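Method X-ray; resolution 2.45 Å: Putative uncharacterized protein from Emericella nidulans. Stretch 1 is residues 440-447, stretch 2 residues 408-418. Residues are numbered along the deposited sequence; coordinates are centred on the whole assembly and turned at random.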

# COMPACT_ATOMS: atom_id res chain seq x y z
N THR A 440 0.21 7.50 -33.72
CA THR A 440 0.65 8.30 -32.59
C THR A 440 -0.52 8.46 -31.62
O THR A 440 -1.61 8.90 -32.02
CB THR A 440 1.18 9.68 -33.03
OG1 THR A 440 2.41 9.52 -33.73
CG2 THR A 440 1.41 10.59 -31.81
N HIS A 441 -0.30 8.08 -30.37
CA HIS A 441 -1.24 8.33 -29.28
C HIS A 441 -0.84 9.65 -28.63
O HIS A 441 0.15 9.71 -27.89
CB HIS A 441 -1.20 7.21 -28.24
CG HIS A 441 -1.72 5.90 -28.74
ND1 HIS A 441 -2.92 5.79 -29.42
CD2 HIS A 441 -1.22 4.65 -28.64
CE1 HIS A 441 -3.13 4.53 -29.72
NE2 HIS A 441 -2.12 3.81 -29.26
N VAL A 442 -1.61 10.69 -28.90
CA VAL A 442 -1.29 12.02 -28.40
C VAL A 442 -1.52 12.06 -26.91
O VAL A 442 -2.54 11.59 -26.43
CB VAL A 442 -2.16 13.10 -29.08
CG1 VAL A 442 -1.92 14.47 -28.43
CG2 VAL A 442 -1.88 13.15 -30.57
N ASP A 443 -0.56 12.61 -26.17
CA ASP A 443 -0.70 12.80 -24.73
C ASP A 443 -1.15 11.51 -24.06
O ASP A 443 -2.21 11.45 -23.42
CB ASP A 443 -1.68 13.94 -24.44
CG ASP A 443 -1.23 15.27 -25.04
OD1 ASP A 443 -2.11 16.14 -25.26
OD2 ASP A 443 -0.02 15.45 -25.29
N SER A 444 -0.33 10.48 -24.23
CA SER A 444 -0.58 9.17 -23.63
C SER A 444 0.35 8.89 -22.44
O SER A 444 0.03 8.05 -21.61
CB SER A 444 -0.44 8.07 -24.69
OG SER A 444 0.61 8.37 -25.59
N LEU A 445 1.49 9.57 -22.36
CA LEU A 445 2.28 9.58 -21.13
C LEU A 445 1.97 10.86 -20.37
O LEU A 445 1.67 11.89 -20.99
CB LEU A 445 3.78 9.54 -21.41
CG LEU A 445 4.38 8.26 -22.00
CD1 LEU A 445 5.86 8.47 -22.32
CD2 LEU A 445 4.19 7.07 -21.06
N CYS A 446 2.03 10.81 -19.05
CA CYS A 446 1.96 12.04 -18.27
C CYS A 446 3.05 12.08 -17.21
O CYS A 446 3.55 11.05 -16.75
CB CYS A 446 0.56 12.23 -17.66
SG CYS A 446 0.15 11.19 -16.27
N LEU A 447 3.44 13.31 -16.86
CA LEU A 447 4.49 13.56 -15.90
C LEU A 447 3.95 14.61 -14.95
O LEU A 447 3.38 15.60 -15.40
CB LEU A 447 5.74 14.11 -16.60
CG LEU A 447 6.51 13.18 -17.54
CD1 LEU A 447 7.59 13.95 -18.29
CD2 LEU A 447 7.12 12.02 -16.77
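Stretch 2 408-418: FGPYAFELLKG

A chain segment without regular secondary structure can still be held firmly if a few side chains and carbonyls at a bend in its partner supply the fixed points. Residues 408-418 illustrate the principle. Only 408-410 have helical backbone angles, and these lack the regular bonds; from F413 to K417 the backbone is extended but remains loop. It passes the corner where the strand containing T440 and H441 gives way to the turn around D443. The two segments advance in the same general sense here: H441 lies nearest F413, with CA atoms 5.6 Å apart, and S444 nearest E414, CA to CA 4.2 Å.

H441, which has the most surface covered, points its CA-to-CB bond toward the loop. Its NE2 donates a hydrogen bond to P410 O at 2.8 Å, with the acceptor near the plane of the ring, where the N-H of NE2 points. One face of the imidazole is left for the chain that follows: F413 CA stands 4.2 Å from the H441 ring centroid in a CH-pi contact, and the F413 ring turns its edge toward the imidazole face in an offset arrangement, the centroids 5.3 Å apart and the planes at 81°.

D443 is the second fixed point and uses both backbone and side chain. Its O accepts a nearly straight hydrogen bond from L415 N at 3.0 Å, while its OD1 forms a salt bridge with K417 NZ at 2.7 Å. The lysine charge also helps offset the proximity of two acids, D443 OD1 and E414 OE2, 4.0 Å apart.

Beyond these polar contacts, toward C446, the L415 side chain adds apolar cover. Its CB sets out sideways, but the side-chain end comes nearer, placing CD1 3.5 Å from S444 O and 3.9 Å from C446 CB.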

# COMPACT_ATOMS: atom_id res chain seq x y z
N PHE A 408 1.07 -3.83 -25.26
CA PHE A 408 0.68 -2.68 -24.45
C PHE A 408 0.76 -1.36 -25.23
O PHE A 408 -0.07 -0.47 -25.04
CB PHE A 408 1.55 -2.59 -23.19
CG PHE A 408 1.18 -3.58 -22.13
CD1 PHE A 408 0.32 -3.22 -21.10
CD2 PHE A 408 1.67 -4.88 -22.17
CE1 PHE A 408 -0.04 -4.14 -20.12
CE2 PHE A 408 1.30 -5.80 -21.19
CZ PHE A 408 0.44 -5.42 -20.17
N GLY A 409 1.76 -1.23 -26.09
CA GLY A 409 1.98 -0.01 -26.87
C GLY A 409 0.86 0.43 -27.81
O GLY A 409 0.62 1.63 -27.94
N PRO A 410 0.19 -0.52 -28.48
CA PRO A 410 -0.92 -0.14 -29.37
C PRO A 410 -2.15 0.41 -28.65
O PRO A 410 -2.93 1.16 -29.24
CB PRO A 410 -1.28 -1.46 -30.07
CG PRO A 410 -0.08 -2.29 -29.95
CD PRO A 410 0.54 -1.94 -28.64
N TYR A 411 -2.33 0.02 -27.39
CA TYR A 411 -3.51 0.41 -26.63
C TYR A 411 -3.16 1.37 -25.49
O TYR A 411 -3.90 1.46 -24.52
CB TYR A 411 -4.22 -0.83 -26.11
CG TYR A 411 -4.46 -1.85 -27.20
CD1 TYR A 411 -5.46 -1.67 -28.14
CD2 TYR A 411 -3.66 -2.98 -27.30
CE1 TYR A 411 -5.67 -2.59 -29.15
CE2 TYR A 411 -3.86 -3.91 -28.30
CZ TYR A 411 -4.87 -3.71 -29.23
OH TYR A 411 -5.08 -4.63 -30.22
N ALA A 412 -2.04 2.07 -25.63
CA ALA A 412 -1.68 3.14 -24.69
C ALA A 412 -2.34 4.45 -25.15
O ALA A 412 -1.66 5.39 -25.55
CB ALA A 412 -0.17 3.29 -24.61
N PHE A 413 -3.67 4.49 -25.09
CA PHE A 413 -4.45 5.59 -25.65
C PHE A 413 -4.22 6.92 -24.93
O PHE A 413 -3.64 6.97 -23.86
CB PHE A 413 -5.94 5.26 -25.60
CG PHE A 413 -6.34 4.06 -26.41
CD1 PHE A 413 -6.03 3.98 -27.76
CD2 PHE A 413 -7.04 3.01 -25.83
CE1 PHE A 413 -6.40 2.87 -28.52
CE2 PHE A 413 -7.42 1.90 -26.58
CZ PHE A 413 -7.11 1.83 -27.92
N GLU A 414 -4.70 8.00 -25.55
CA GLU A 414 -4.61 9.33 -24.94
C GLU A 414 -5.34 9.34 -23.60
O GLU A 414 -6.41 8.75 -23.46
CB GLU A 414 -5.20 10.38 -25.90
CG GLU A 414 -5.24 11.82 -25.35
CD GLU A 414 -5.63 12.85 -26.41
OE1 GLU A 414 -6.17 12.45 -27.47
OE2 GLU A 414 -5.41 14.05 -26.18
N LEU A 415 -4.75 10.00 -22.61
CA LEU A 415 -5.31 10.09 -21.27
C LEU A 415 -6.35 11.21 -21.19
O LEU A 415 -6.26 12.20 -21.91
CB LEU A 415 -4.20 10.35 -20.25
CG LEU A 415 -3.07 9.31 -20.24
CD1 LEU A 415 -2.01 9.68 -19.22
CD2 LEU A 415 -3.63 7.92 -19.94
N LEU A 416 -7.34 11.05 -20.31
CA LEU A 416 -8.27 12.15 -20.03
C LEU A 416 -7.60 13.08 -19.04
O LEU A 416 -7.33 12.69 -17.90
CB LEU A 416 -9.59 11.63 -19.48
CG LEU A 416 -10.45 10.77 -20.41
CD1 LEU A 416 -11.83 10.58 -19.81
CD2 LEU A 416 -10.58 11.38 -21.81
N LYS A 417 -7.31 14.30 -19.48
CA LYS A 417 -6.60 15.27 -18.66
C LYS A 417 -7.46 15.69 -17.48
O LYS A 417 -8.65 15.89 -17.62
CB LYS A 417 -6.20 16.48 -19.49
CG LYS A 417 -5.15 16.16 -20.53
CD LYS A 417 -5.05 17.21 -21.61
CE LYS A 417 -3.91 16.89 -22.56
NZ LYS A 417 -4.36 16.88 -23.97
N GLY A 418 -6.83 15.79 -16.31
CA GLY A 418 -7.54 16.12 -15.08
C GLY A 418 -8.16 14.92 -14.38
O GLY A 418 -8.57 15.03 -13.22